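Local structure of putative branched-chain amino acid aminotransferase IlvE (Streptococcus mutans, 4DQN) at residues 108-111 with 112-116; 232-235 with 236-240. The protein probably catalyses the pyridoxal-phosphate-dependent transfer of the amino group between leucine, isoleucine or valine and 2-oxoglutarate, in branched-chain amino acid biosynthesis. All coordinates share one frame; numbering follows the deposited sequence.

Contact 1 of 2, residues 108-111 with 112-116; sequences KQVV and RANEE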
loop_
_atom_site.group_PDB
_atom_site.type_symbol
_atom_site.label_atom_id
_atom_site.label_comp_id
_atom_site.label_asym_id
_atom_site.label_seq_id
_atom_site.Cartn_x
_atom_site.Cartn_y
_atom_site.Cartn_z
ATOM N N LYS A 108 2.687 -24.060 -12.947
ATOM C CA LYS A 108 3.329 -25.204 -13.592
ATOM C C LYS A 108 4.075 -24.838 -14.874
ATOM O O LYS A 108 5.193 -25.311 -15.094
ATOM C CB LYS A 108 2.299 -26.291 -13.879
ATOM C CG LYS A 108 1.757 -26.946 -12.624
ATOM C CD LYS A 108 0.933 -28.179 -12.987
ATOM C CE LYS A 108 0.447 -28.889 -11.734
ATOM N NZ LYS A 108 -0.384 -30.100 -12.045
ATOM N N GLN A 109 3.461 -24.008 -15.726
ATOM C CA GLN A 109 4.128 -23.555 -16.947
ATOM C C GLN A 109 5.464 -22.885 -16.655
ATOM O O GLN A 109 6.434 -23.083 -17.394
ATOM C CB GLN A 109 3.259 -22.556 -17.720
ATOM C CG GLN A 109 2.080 -23.155 -18.467
ATOM C CD GLN A 109 1.399 -22.118 -19.341
ATOM O OE1 GLN A 109 2.035 -21.497 -20.187
ATOM N NE2 GLN A 109 0.105 -21.908 -19.119
ATOM N N VAL A 110 5.512 -22.069 -15.599
ATOM C CA VAL A 110 6.754 -21.380 -15.247
ATOM C C VAL A 110 7.817 -22.363 -14.751
ATOM O O VAL A 110 8.983 -22.270 -15.146
ATOM C CB VAL A 110 6.516 -20.257 -14.217
ATOM C CG1 VAL A 110 7.846 -19.616 -13.799
ATOM C CG2 VAL A 110 5.606 -19.201 -14.820
ATOM N N VAL A 111 7.415 -23.310 -13.907
ATOM C CA VAL A 111 8.344 -24.323 -13.411
ATOM C C VAL A 111 8.907 -25.144 -14.562
ATOM O O VAL A 111 10.132 -25.289 -14.693
ATOM C CB VAL A 111 7.659 -25.269 -12.427
ATOM C CG1 VAL A 111 8.625 -26.351 -11.990
ATOM C CG2 VAL A 111 7.150 -24.482 -11.211
ATOM N N ARG A 112 8.020 -25.667 -15.408
ATOM C CA ARG A 112 8.452 -26.434 -16.578
ATOM C C ARG A 112 9.376 -25.630 -17.492
ATOM O O ARG A 112 10.406 -26.150 -17.928
ATOM C CB ARG A 112 7.253 -27.001 -17.362
ATOM C CG ARG A 112 6.428 -28.029 -16.587
ATOM C CD ARG A 112 5.463 -28.808 -17.488
ATOM N NE ARG A 112 4.718 -27.913 -18.372
ATOM C CZ ARG A 112 3.438 -27.589 -18.207
ATOM N NH1 ARG A 112 2.755 -28.096 -17.189
ATOM N NH2 ARG A 112 2.840 -26.763 -19.063
ATOM N N ALA A 113 9.051 -24.358 -17.751
ATOM C CA ALA A 113 9.844 -23.574 -18.699
ATOM C C ALA A 113 11.237 -23.266 -18.156
ATOM O O ALA A 113 12.171 -22.994 -18.917
ATOM C CB ALA A 113 9.112 -22.276 -19.077
ATOM N N ASN A 114 11.364 -23.301 -16.831
ATOM C CA ASN A 114 12.627 -22.995 -16.156
ATOM C C ASN A 114 13.106 -24.170 -15.303
ATOM O O ASN A 114 13.776 -23.964 -14.289
ATOM C CB ASN A 114 12.452 -21.776 -15.232
ATOM C CG ASN A 114 12.091 -20.511 -15.989
ATOM O OD1 ASN A 114 12.943 -19.906 -16.636
ATOM N ND2 ASN A 114 10.833 -20.091 -15.892
ATOM N N GLU A 115 12.790 -25.397 -15.710
ATOM C CA GLU A 115 13.006 -26.554 -14.829
ATOM C C GLU A 115 14.463 -26.781 -14.474
ATOM O O GLU A 115 14.784 -27.346 -13.418
ATOM C CB GLU A 115 12.379 -27.838 -15.405
ATOM C CG GLU A 115 12.165 -28.913 -14.320
ATOM C CD GLU A 115 11.207 -30.036 -14.713
ATOM O OE1 GLU A 115 10.071 -29.748 -15.162
ATOM O OE2 GLU A 115 11.587 -31.218 -14.546
ATOM N N GLU A 116 15.358 -26.323 -15.334
ATOM C CA GLU A 116 16.771 -26.527 -15.072
ATOM C C GLU A 116 17.240 -25.614 -13.932
ATOM O O GLU A 116 18.348 -25.771 -13.410
ATOM C CB GLU A 116 17.591 -26.348 -16.358
ATOM C CG GLU A 116 17.658 -24.907 -16.898
ATOM C CD GLU A 116 16.393 -24.429 -17.637
ATOM O OE1 GLU A 116 15.339 -25.110 -17.610
ATOM O OE2 GLU A 116 16.461 -23.342 -18.257
#

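Contact 2 of 2, residues 232-235 with 236-240; sequences GITK and DNEFI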
loop_
_atom_site.group_PDB
_atom_site.type_symbol
_atom_site.label_atom_id
_atom_site.label_comp_id
_atom_site.label_asym_id
_atom_site.label_seq_id
_atom_site.Cartn_x
_atom_site.Cartn_y
_atom_site.Cartn_z
ATOM N N GLY A 232 3.233 -20.901 18.932
ATOM C CA GLY A 232 3.871 -21.297 20.171
ATOM C C GLY A 232 3.519 -22.727 20.528
ATOM O O GLY A 232 2.451 -23.225 20.157
ATOM N N ILE A 233 4.423 -23.395 21.241
ATOM C CA ILE A 233 4.152 -24.731 21.757
ATOM C C ILE A 233 4.112 -24.666 23.279
ATOM O O ILE A 233 5.062 -24.193 23.900
ATOM C CB ILE A 233 5.219 -25.753 21.306
ATOM C CG1 ILE A 233 4.874 -26.304 19.925
ATOM C CG2 ILE A 233 5.239 -26.953 22.217
ATOM C CD1 ILE A 233 5.191 -25.399 18.831
ATOM N N THR A 234 3.011 -25.124 23.877
ATOM C CA THR A 234 2.877 -25.128 25.340
ATOM C C THR A 234 3.504 -26.377 25.953
ATOM O O THR A 234 3.804 -27.334 25.237
ATOM C CB THR A 234 1.405 -25.090 25.765
ATOM O OG1 THR A 234 0.777 -26.335 25.424
ATOM C CG2 THR A 234 0.679 -23.957 25.069
ATOM N N LYS A 235 3.681 -26.370 27.278
ATOM C CA LYS A 235 4.191 -27.533 28.024
ATOM C C LYS A 235 3.318 -28.776 27.857
ATOM O O LYS A 235 3.794 -29.909 27.995
ATOM C CB LYS A 235 4.301 -27.214 29.521
ATOM C CG LYS A 235 2.947 -27.051 30.214
ATOM C CD LYS A 235 3.065 -27.048 31.737
ATOM C CE LYS A 235 1.695 -26.911 32.391
ATOM N NZ LYS A 235 0.790 -28.048 32.062
ATOM N N ASP A 236 2.037 -28.568 27.575
ATOM C CA ASP A 236 1.123 -29.682 27.354
ATOM C C ASP A 236 1.036 -30.025 25.873
ATOM O O ASP A 236 0.008 -30.512 25.398
ATOM C CB ASP A 236 -0.260 -29.348 27.908
ATOM C CG ASP A 236 -0.234 -29.099 29.398
ATOM O OD1 ASP A 236 0.642 -29.669 30.082
ATOM O OD2 ASP A 236 -1.083 -28.328 29.887
ATOM N N ASN A 237 2.133 -29.763 25.164
ATOM C CA ASN A 237 2.243 -30.005 23.725
ATOM C C ASN A 237 1.023 -29.581 22.915
ATOM O O ASN A 237 0.476 -30.368 22.141
ATOM C CB ASN A 237 2.603 -31.469 23.447
ATOM C CG ASN A 237 4.103 -31.685 23.322
ATOM O OD1 ASN A 237 4.579 -32.220 22.320
ATOM N ND2 ASN A 237 4.857 -31.257 24.335
ATOM N N GLU A 238 0.584 -28.342 23.113
ATOM C CA GLU A 238 -0.446 -27.770 22.258
ATOM C C GLU A 238 0.225 -26.805 21.283
ATOM O O GLU A 238 1.206 -26.156 21.631
ATOM C CB GLU A 238 -1.475 -27.004 23.084
ATOM C CG GLU A 238 -2.095 -27.784 24.230
ATOM C CD GLU A 238 -2.522 -26.860 25.351
ATOM O OE1 GLU A 238 -1.698 -26.008 25.747
ATOM O OE2 GLU A 238 -3.677 -26.968 25.818
ATOM N N PHE A 239 -0.309 -26.726 20.069
ATOM C CA PHE A 239 0.170 -25.796 19.050
ATOM C C PHE A 239 -0.816 -24.638 19.000
ATOM O O PHE A 239 -2.009 -24.841 18.730
ATOM C CB PHE A 239 0.203 -26.512 17.698
ATOM C CG PHE A 239 0.741 -25.684 16.563
ATOM C CD1 PHE A 239 -0.088 -24.831 15.852
ATOM C CD2 PHE A 239 2.070 -25.798 16.179
ATOM C CE1 PHE A 239 0.400 -24.078 14.786
ATOM C CE2 PHE A 239 2.569 -25.049 15.120
ATOM C CZ PHE A 239 1.730 -24.189 14.422
ATOM N N ILE A 240 -0.334 -23.424 19.263
ATOM C CA ILE A 240 -1.211 -22.260 19.261
ATOM C C ILE A 240 -0.676 -21.154 18.345
ATOM O O ILE A 240 0.501 -20.774 18.420
ATOM C CB ILE A 240 -1.449 -21.716 20.691
ATOM C CG1 ILE A 240 -1.979 -22.832 21.603
ATOM C CG2 ILE A 240 -2.433 -20.564 20.656
ATOM C CD1 ILE A 240 -2.259 -22.385 23.031
#

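Contact 1 of 2, residues 108-111 with 112-116
Val110 O takes two N-H groups from Asn114. The side-chain ND2 of Asn114 lies 3.0 Å from Val110 O, tilted out of the carbonyl plane, while Asn114 N makes a weak bond to the same Val110 O at 3.1 Å. With CG beside its own backbone N (chi1 -63°), the Asn114 amide folds back along the helix and runs next to Val110, whose CG1 sits 3.7 Å from Asn114 ND2. The amide also reaches outward, since ND2 is bonded to Phe23 O.

One turn back the pattern is regular: Arg112 N donates to Lys108 O at 2.9 Å and Ala113 N to Gln109 O at 2.9 Å. The Arg112 side chain bends at chi3 (-47°), which brings the guanidinium back over the preceding turn. Lys108 O and Gln109 CA lie under one face, near its rim, and Arg112 NH1 makes a weak bond to Val343 O. The guanidinium plane is within 8° of the Gln109 amide, although the two chains run obliquely, with Arg112 NH2 3.7 Å from Gln109 CG. The Gln109 amide is tied to Asp105, and Lys108 NZ to the carbonyls of Lys342 and Asp345.

Valines 110 and 111 turn to strands 24-30 and 74-77. This is the C-terminus of helix 100-113, resting on the antiparallel sheet: Asn114 leaves helical geometry, and its side chain turns back to bond a carbonyl of the last turn.

Contact 2 of 2, residues 232-235 with 236-240
Thr234 and Asp236 meet at the tip of the hairpin, with the centre of the bonding at Thr234 OG1. This hydroxyl sits between its own N and carbonyl carbon (chi1 69°), within reach of both Glu238 N and Glu238 OE1. It donates to Glu238 OE1 at 2.5 Å, a short bond that reaches the carboxylate from the anti side. It also accepts Glu238 N at 3.1 Å and, weakly, Asp236 N. On the backbone, Thr234 N binds Glu238 O at 3.1 Å, and Asn237 N closes the type I turn weakly on Thr234 O. Asn237 then adopts left-handed backbone angles, giving the three-residue loop of a 3:5 hairpin.

At the two central positions of the turn, the side chains of Lys235 and Asp236 run side by side. A bend at the last torsion of the lysine (chi4 62°) drops NZ onto the carboxylate in a salt bridge, 2.6 Å from Asp236 OD1 on its syn side, with a weaker bond to OD2. Gly232 and Ile240 form the hydrogen-bonded pair behind; Ile233 CD1 touches Phe239 CD2, and the two side chains pack against helix 316-329, Phe239 also against helix 251-262.

With two firm bonds and a weak third on one hydroxyl, the turn is braced from within by Thr234; Lys267, in a long, weak ion pair with Glu238 OE2, may help keep that carboxylate charged, while the exposed Lys235-Asp236 pair probably offsets its own charge.

Overall arrangement
Contact 1 and contact 2 lie on opposite sides of the chain's centre, with their own centres 39 Å apart and their nearest atoms about 26 Å apart, so neither touches the other. They follow in series along the chain. Residues 108-116 lie beside the antiparallel sheet, whereas residues 232-240 belong to the mixed sheet. Both fall in the class-IV aminotransferase range but away from Lys188, the predicted cofactor-binding lysine, which is unmodified here. The second chain of the assembly touches neither of them. Contact 1 ends a helix and contact 2 reverses a strand, their centres 20 and 23 Å from the centre of the chain.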